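Local atomic coordinates of alpha-Amylase (Thermotoga maritima, PDB entry 2B5D), a protein that is an alpha-amylase-type protein of glycoside hydrolase family 57, whose members are built around a distorted beta/alpha barrel. Residues F233-D238 with E341-A346; G221-I226 with D238-E243; K4-L9 with V380-V385. All blocks are in the same frame, centred on the assembly; numbering follows the deposited sequence.

From the N terminus, the chain enters strand 3-11, whose residues 4-9 wait for 380-385 to close the longest loop, contact 3. Everything else happens within that span. Residues 221-226 meet 238-243 in contact 2, a short closure around the hairpin of strands 226-227 and 233-236. Before it is complete, 233-238 has already begun contact 1, which ends only at 341-346; the two closures therefore cross, and Asp238 belongs to both. Contact 1 joins strand 233-236 to strand 343-349, which pairs in turn with strand 3-11. Contact 3 then sets helix 382-388 against strand 3-11, where Ala382 and Val385 also reach Phe235 of contact 1.

Contact 1 (F233-D238 with E341-A346); sequences FAFARD and EPVIVA
Val345 crosses the side chain of Phe235 at about a right angle, its CG2 branch approaching ring atom CD2 obliquely at 3.9 Å. That branch is anti to its own carbonyl carbon, while CG1 is anti to the backbone N (chi1 -176°). A second methyl, Val343 CG2, comes to the edge of the same ring near its plane, 4.3 Å from Phe235 CE2. Phe205 and helix 382-388 also pack against this ring. Strands 233-236 and 343-346 approach to 7.4 Å between axes but run at 73° to one another, too splayed for regular pairing. In the family 57 barrel this is the seam where the sheet comes round on itself, and a bond just past the end of strand 233-236 and a water bridge it. The bond runs from Asp238 N to Val345 O, 2.7 Å long and nearly straight (167°), with the donor in the carbonyl plane. Water 1 accepts from Val345 N at 2.6 Å and can donate to Ala236 O at 3.0 Å, although other acceptors compete for its protons. Ala236 O also sits 3.4 Å from Val345 CB, which packs the backbone of one strand against the side chain of the other. Beyond the seam, Asp238 and Ile344 lie side by side and point the same way; carboxylate oxygen OD2 of Asp238, hydrogen-bonded to Ser241 and Gln330, rests 3.3 Å from Ile344 CG2.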
# COMPACT_ATOMS: atom_id res chain seq x y z
N PHE A 233 28.80 34.90 17.01
CA PHE A 233 27.85 35.83 16.36
C PHE A 233 26.60 35.09 15.78
O PHE A 233 26.76 34.06 15.12
CB PHE A 233 28.56 36.56 15.23
CG PHE A 233 29.53 37.59 15.69
CD1 PHE A 233 30.91 37.36 15.59
CD2 PHE A 233 29.08 38.82 16.21
CE1 PHE A 233 31.84 38.37 15.99
CE2 PHE A 233 30.00 39.80 16.64
CZ PHE A 233 31.39 39.56 16.53
N ALA A 234 25.39 35.56 16.09
CA ALA A 234 24.16 35.04 15.49
C ALA A 234 23.48 36.12 14.58
O ALA A 234 23.30 37.26 15.01
CB ALA A 234 23.20 34.59 16.58
N PHE A 235 23.06 35.72 13.38
CA PHE A 235 22.38 36.57 12.38
C PHE A 235 20.92 36.12 12.29
O PHE A 235 20.69 34.98 12.02
CB PHE A 235 23.00 36.34 11.02
CG PHE A 235 24.34 37.01 10.83
CD1 PHE A 235 25.53 36.32 11.09
CD2 PHE A 235 24.43 38.29 10.37
CE1 PHE A 235 26.79 36.93 10.88
CE2 PHE A 235 25.67 38.93 10.18
CZ PHE A 235 26.85 38.24 10.40
N ALA A 236 19.96 36.98 12.60
CA ALA A 236 18.57 36.57 12.55
C ALA A 236 17.92 36.96 11.21
O ALA A 236 18.13 38.05 10.65
CB ALA A 236 17.76 37.05 13.75
N ARG A 237 17.20 35.98 10.68
CA ARG A 237 16.30 36.13 9.49
C ARG A 237 15.47 37.41 9.51
O ARG A 237 14.73 37.65 10.47
CB ARG A 237 15.31 34.95 9.53
CG ARG A 237 15.14 34.26 8.29
CD ARG A 237 14.13 33.19 8.47
NE ARG A 237 12.76 33.68 8.36
CZ ARG A 237 11.94 33.67 9.39
NH1 ARG A 237 10.70 34.13 9.33
NH2 ARG A 237 12.44 33.21 10.52
N ASP A 238 15.51 38.18 8.42
CA ASP A 238 14.53 39.28 8.20
C ASP A 238 13.21 38.66 7.77
O ASP A 238 13.12 38.11 6.68
CB ASP A 238 15.03 40.28 7.13
CG ASP A 238 13.95 41.31 6.70
OD1 ASP A 238 12.95 41.57 7.43
OD2 ASP A 238 14.14 41.86 5.62
N GLU A 341 23.86 51.26 10.28
CA GLU A 341 23.51 50.50 9.09
C GLU A 341 22.79 49.16 9.44
O GLU A 341 23.34 48.33 10.17
CB GLU A 341 24.78 50.27 8.26
CG GLU A 341 25.34 51.54 7.60
CD GLU A 341 26.86 51.46 7.28
OE1 GLU A 341 27.27 51.84 6.14
OE2 GLU A 341 27.65 51.03 8.17
N PRO A 342 21.55 48.95 8.91
CA PRO A 342 20.88 47.66 9.08
C PRO A 342 21.60 46.58 8.30
O PRO A 342 22.27 46.86 7.28
CB PRO A 342 19.48 47.91 8.55
CG PRO A 342 19.67 49.07 7.55
CD PRO A 342 20.76 49.91 8.11
N VAL A 343 21.59 45.35 8.82
CA VAL A 343 21.96 44.23 7.97
C VAL A 343 20.76 43.33 7.81
O VAL A 343 20.14 42.88 8.76
CB VAL A 343 23.40 43.59 8.23
CG1 VAL A 343 24.09 44.18 9.42
CG2 VAL A 343 23.41 42.06 8.20
N ILE A 344 20.34 43.20 6.57
CA ILE A 344 19.06 42.59 6.28
C ILE A 344 19.43 41.19 5.89
O ILE A 344 20.19 40.99 4.89
CB ILE A 344 18.31 43.40 5.16
CG1 ILE A 344 17.90 44.77 5.74
CG2 ILE A 344 17.17 42.60 4.62
CD1 ILE A 344 17.62 45.91 4.72
N VAL A 345 19.01 40.24 6.72
CA VAL A 345 19.42 38.83 6.46
C VAL A 345 18.28 38.06 5.79
O VAL A 345 17.17 37.89 6.37
CB VAL A 345 19.94 38.05 7.72
CG1 VAL A 345 20.44 36.59 7.31
CG2 VAL A 345 21.06 38.83 8.43
N ALA A 346 18.58 37.62 4.58
CA ALA A 346 17.56 36.97 3.72
C ALA A 346 18.05 35.61 3.16
O ALA A 346 18.79 35.57 2.16
CB ALA A 346 17.14 37.93 2.59
O HOH W 1 17.69 40.51 8.94

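Contact 2 (G221-I226 with D238-E243); sequences GVYRPI and DPESSE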
# COMPACT_ATOMS: atom_id res chain seq x y z
N GLY A 221 16.57 44.89 16.89
CA GLY A 221 15.89 43.69 16.39
C GLY A 221 16.70 42.74 15.51
O GLY A 221 17.85 42.43 15.84
N VAL A 222 16.14 42.29 14.37
CA VAL A 222 16.83 41.32 13.54
C VAL A 222 17.79 41.93 12.59
O VAL A 222 18.41 41.22 11.79
CB VAL A 222 15.87 40.38 12.76
CG1 VAL A 222 15.06 39.58 13.73
CG2 VAL A 222 14.92 41.20 11.75
N TYR A 223 17.93 43.25 12.66
CA TYR A 223 18.73 44.03 11.68
C TYR A 223 20.15 44.37 12.12
O TYR A 223 20.85 45.13 11.46
CB TYR A 223 17.96 45.33 11.27
CG TYR A 223 16.61 44.93 10.74
CD1 TYR A 223 16.51 44.26 9.52
CD2 TYR A 223 15.45 45.15 11.49
CE1 TYR A 223 15.25 43.85 9.02
CE2 TYR A 223 14.22 44.77 11.01
CZ TYR A 223 14.12 44.11 9.79
OH TYR A 223 12.90 43.66 9.35
N ARG A 224 20.59 43.77 13.22
CA ARG A 224 22.02 43.62 13.47
C ARG A 224 22.28 42.23 14.12
O ARG A 224 21.48 41.78 14.96
CB ARG A 224 22.49 44.78 14.36
CG ARG A 224 22.95 46.00 13.47
CD ARG A 224 23.49 47.12 14.26
NE ARG A 224 24.96 47.18 14.43
CZ ARG A 224 25.80 47.60 13.49
NH1 ARG A 224 25.36 47.94 12.28
NH2 ARG A 224 27.10 47.65 13.75
N PRO A 225 23.40 41.59 13.78
CA PRO A 225 23.80 40.39 14.51
C PRO A 225 23.98 40.67 16.00
O PRO A 225 24.12 41.82 16.42
CB PRO A 225 25.17 40.06 13.91
CG PRO A 225 25.64 41.35 13.30
CD PRO A 225 24.37 41.92 12.74
N ILE A 226 23.92 39.64 16.80
CA ILE A 226 24.27 39.78 18.20
C ILE A 226 25.48 38.89 18.37
O ILE A 226 25.82 38.14 17.46
CB ILE A 226 23.15 39.31 19.14
CG1 ILE A 226 22.94 37.79 18.99
CG2 ILE A 226 21.92 40.23 18.98
CD1 ILE A 226 22.05 37.18 20.00
N ASP A 238 15.51 38.18 8.42
CA ASP A 238 14.53 39.28 8.20
C ASP A 238 13.21 38.66 7.77
O ASP A 238 13.12 38.11 6.68
CB ASP A 238 15.03 40.28 7.13
CG ASP A 238 13.95 41.31 6.70
OD1 ASP A 238 12.95 41.57 7.43
OD2 ASP A 238 14.14 41.86 5.62
N PRO A 239 12.20 38.73 8.61
CA PRO A 239 10.94 38.06 8.31
C PRO A 239 10.14 38.79 7.18
O PRO A 239 9.20 38.22 6.64
CB PRO A 239 10.16 38.17 9.63
CG PRO A 239 10.78 39.45 10.32
CD PRO A 239 12.15 39.56 9.84
N GLU A 240 10.51 40.03 6.88
CA GLU A 240 10.00 40.77 5.73
C GLU A 240 10.58 40.24 4.45
O GLU A 240 9.99 40.46 3.38
CB GLU A 240 10.31 42.26 5.85
CG GLU A 240 9.65 42.90 7.00
CD GLU A 240 9.66 44.42 6.90
OE1 GLU A 240 9.31 45.08 7.91
OE2 GLU A 240 10.02 44.96 5.84
N SER A 241 11.73 39.56 4.52
CA SER A 241 12.25 38.88 3.33
C SER A 241 11.97 37.34 3.38
O SER A 241 12.77 36.55 2.94
CB SER A 241 13.73 39.18 3.11
OG SER A 241 14.07 40.57 3.21
N SER A 242 10.81 36.93 3.91
CA SER A 242 10.46 35.50 4.05
C SER A 242 10.25 34.72 2.75
O SER A 242 10.24 35.28 1.65
CB SER A 242 9.17 35.35 4.86
OG SER A 242 8.00 35.41 3.99
N GLU A 243 10.04 33.41 2.93
CA GLU A 243 9.58 32.42 1.91
C GLU A 243 8.46 32.87 0.93
O GLU A 243 8.49 32.52 -0.25
CB GLU A 243 9.09 31.17 2.67
CG GLU A 243 8.31 31.50 3.99
CD GLU A 243 9.13 31.23 5.29
OE1 GLU A 243 9.10 32.06 6.23
OE2 GLU A 243 9.78 30.15 5.36
O HOH W 2 12.05 46.03 8.41
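Tyr223 carries CG anti to its carbonyl carbon (chi1 -56°), and Asp238 carries CG anti to its backbone N (chi1 171°); from these starting points the phenol and the carboxylate cross obliquely, their planes 68° apart. The phenol donates from OH to OD1 of Asp238 over 2.8 Å. OD1 lies at the ring's edge, near the ring plane, but the hydroxyl meets it from well above the carboxylate plane. From the opposite face of that plane Glu240 N reaches the same OD1 at 2.9 Å, forming an Asx turn. The other oxygen is held as well: Ser241 OG donates to Asp238 OD2 at 2.7 Å, its hydroxyl also standing above the carboxylate plane. With so many donors around it, the buried carboxylate is probably ionised.

The fold explains the pairing. Strands 226-227 and 233-236 form a short antiparallel hairpin, and the two segments are its flanks, brought together again beyond the paired residues. On the second flank, Ser241 N bonds to Asp238 O at 2.9 Å, and the backbone angles of Pro239 and Glu240 fit a type I turn superimposed on the Asx turn.

An apolar contact runs beside the polar one. Val222 CG2 stands 3.6 Å above the plane of the Tyr223 ring, over its centre, and also meets Pro239 CD tip to tip at 3.7 Å. Residues of helix 309-338, Leu334 and Met338 among them, pack against Tyr223, while Trp212 of the second subunit packs on Pro239 and Glu240. Water 2 donates to Tyr223 OH at 2.7 Å and, more weakly, to Glu240 OE1.

Contact 3 (K4-L9 with V380-V385); sequences KILIFL and VTASEV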
# COMPACT_ATOMS: atom_id res chain seq x y z
N LYS A 4 22.94 47.13 4.52
CA LYS A 4 23.71 45.95 4.12
C LYS A 4 22.79 44.79 3.79
O LYS A 4 21.94 44.38 4.59
CB LYS A 4 24.74 45.61 5.21
CG LYS A 4 25.81 46.70 5.30
CD LYS A 4 26.02 47.24 6.69
CE LYS A 4 27.41 46.90 7.25
NZ LYS A 4 28.53 47.57 6.51
N ILE A 5 22.91 44.28 2.57
CA ILE A 5 22.04 43.17 2.19
C ILE A 5 22.77 41.86 2.21
O ILE A 5 23.74 41.65 1.46
CB ILE A 5 20.96 43.42 1.00
CG1 ILE A 5 21.58 43.47 -0.39
CG2 ILE A 5 19.98 44.65 1.27
CD1 ILE A 5 21.57 42.08 -1.05
N LEU A 6 22.33 40.99 3.11
CA LEU A 6 22.96 39.67 3.21
C LEU A 6 22.04 38.56 2.67
O LEU A 6 21.08 38.13 3.32
CB LEU A 6 23.56 39.43 4.63
CG LEU A 6 23.92 38.10 5.32
CD1 LEU A 6 24.57 37.02 4.47
CD2 LEU A 6 24.69 38.35 6.64
N ILE A 7 22.33 38.15 1.43
CA ILE A 7 21.57 37.07 0.79
C ILE A 7 22.21 35.76 1.18
O ILE A 7 23.39 35.52 0.99
CB ILE A 7 21.51 37.18 -0.80
CG1 ILE A 7 20.77 38.43 -1.29
CG2 ILE A 7 20.86 35.93 -1.42
CD1 ILE A 7 19.52 38.79 -0.47
N PHE A 8 21.39 34.87 1.71
CA PHE A 8 21.91 33.56 2.07
C PHE A 8 21.17 32.44 1.31
O PHE A 8 19.94 32.34 1.38
CB PHE A 8 21.86 33.35 3.61
CG PHE A 8 22.40 32.02 4.04
CD1 PHE A 8 23.74 31.87 4.44
CD2 PHE A 8 21.59 30.89 3.97
CE1 PHE A 8 24.28 30.61 4.79
CE2 PHE A 8 22.12 29.62 4.30
CZ PHE A 8 23.44 29.48 4.74
N LEU A 9 21.93 31.61 0.61
CA LEU A 9 21.42 30.39 -0.02
C LEU A 9 21.85 29.14 0.71
O LEU A 9 23.07 28.85 0.86
CB LEU A 9 21.98 30.27 -1.45
CG LEU A 9 21.62 31.37 -2.45
CD1 LEU A 9 22.15 31.02 -3.85
CD2 LEU A 9 20.14 31.67 -2.46
N VAL A 380 26.74 42.46 1.20
CA VAL A 380 27.78 41.99 2.13
C VAL A 380 27.72 40.47 2.26
O VAL A 380 26.67 39.86 2.02
CB VAL A 380 27.62 42.64 3.56
CG1 VAL A 380 27.70 44.17 3.48
CG2 VAL A 380 26.30 42.21 4.26
N THR A 381 28.83 39.83 2.61
CA THR A 381 28.78 38.42 3.03
C THR A 381 28.75 38.48 4.55
O THR A 381 29.02 39.51 5.13
CB THR A 381 30.00 37.61 2.59
OG1 THR A 381 31.11 38.02 3.40
CG2 THR A 381 30.29 37.82 1.12
N ALA A 382 28.47 37.36 5.20
CA ALA A 382 28.34 37.36 6.64
C ALA A 382 29.70 37.51 7.35
O ALA A 382 29.78 38.06 8.45
CB ALA A 382 27.65 36.11 7.07
N SER A 383 30.77 37.02 6.74
CA SER A 383 32.08 37.14 7.35
C SER A 383 32.59 38.59 7.21
O SER A 383 33.25 39.09 8.11
CB SER A 383 33.04 36.17 6.71
OG SER A 383 32.94 36.35 5.31
N GLU A 384 32.25 39.29 6.11
CA GLU A 384 32.51 40.75 6.04
C GLU A 384 31.87 41.50 7.19
O GLU A 384 32.49 42.38 7.79
CB GLU A 384 31.99 41.35 4.76
CG GLU A 384 32.93 41.22 3.60
CD GLU A 384 32.25 41.59 2.30
OE1 GLU A 384 31.00 41.76 2.32
OE2 GLU A 384 32.95 41.70 1.26
N VAL A 385 30.62 41.18 7.51
CA VAL A 385 30.02 41.91 8.60
C VAL A 385 30.61 41.65 9.98
O VAL A 385 30.74 42.58 10.75
CB VAL A 385 28.45 42.08 8.52
CG1 VAL A 385 27.83 41.45 7.27
CG2 VAL A 385 27.73 41.77 9.85
O HOH W 3 25.84 37.37 1.74
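The peptide carbonyl of Ile5 is the flat group met across this contact: Val380 N stands above its plane, 39° out of it, yet the bond from Val380 N to Ile5 O is almost straight (173°) at 3.1 Å. A second flat group, the Glu384 carboxylate, receives Thr381 N on OE1 from above its plane at 2.9 Å; its other oxygen, OE2, is in a salt bridge with Arg52. The setting is the beta/alpha barrel, where strand 3-11 pairs in parallel with 343-349, 53-57 and, near its start, the short strand 377-379. Backbone bonding between Ile5 and Lys378 is thus carried one step further by Val380, after which the chain turns into helix 382-388 with Thr381 as N-cap.

Val380 fits between two side chains of the strand. Its CG1 lies 3.6 Å from Lys4 CG, the lysine crossing it at about a right angle, and its CG2 lies 3.9 Å from Leu6 CB. The amine of Lys4 goes elsewhere, toward a long, weak ion pair with Glu341. Val380 O, turned back toward the strand, is 2.6 Å from water 3, which also lies 3.2 Å from Ile7 O; further acceptors compete for its protons.

Beyond Val380 the contact is apolar. Leu6 has CG anti to its backbone N (chi1 160°), and its methyls extend to the first turn of the helix, close to where Phe235 packs on Ala382 and Val385. CD2 of Leu6 meets Ala382 CB at 3.7 Å and, more loosely, Val385 CG1 at 4.5 Å.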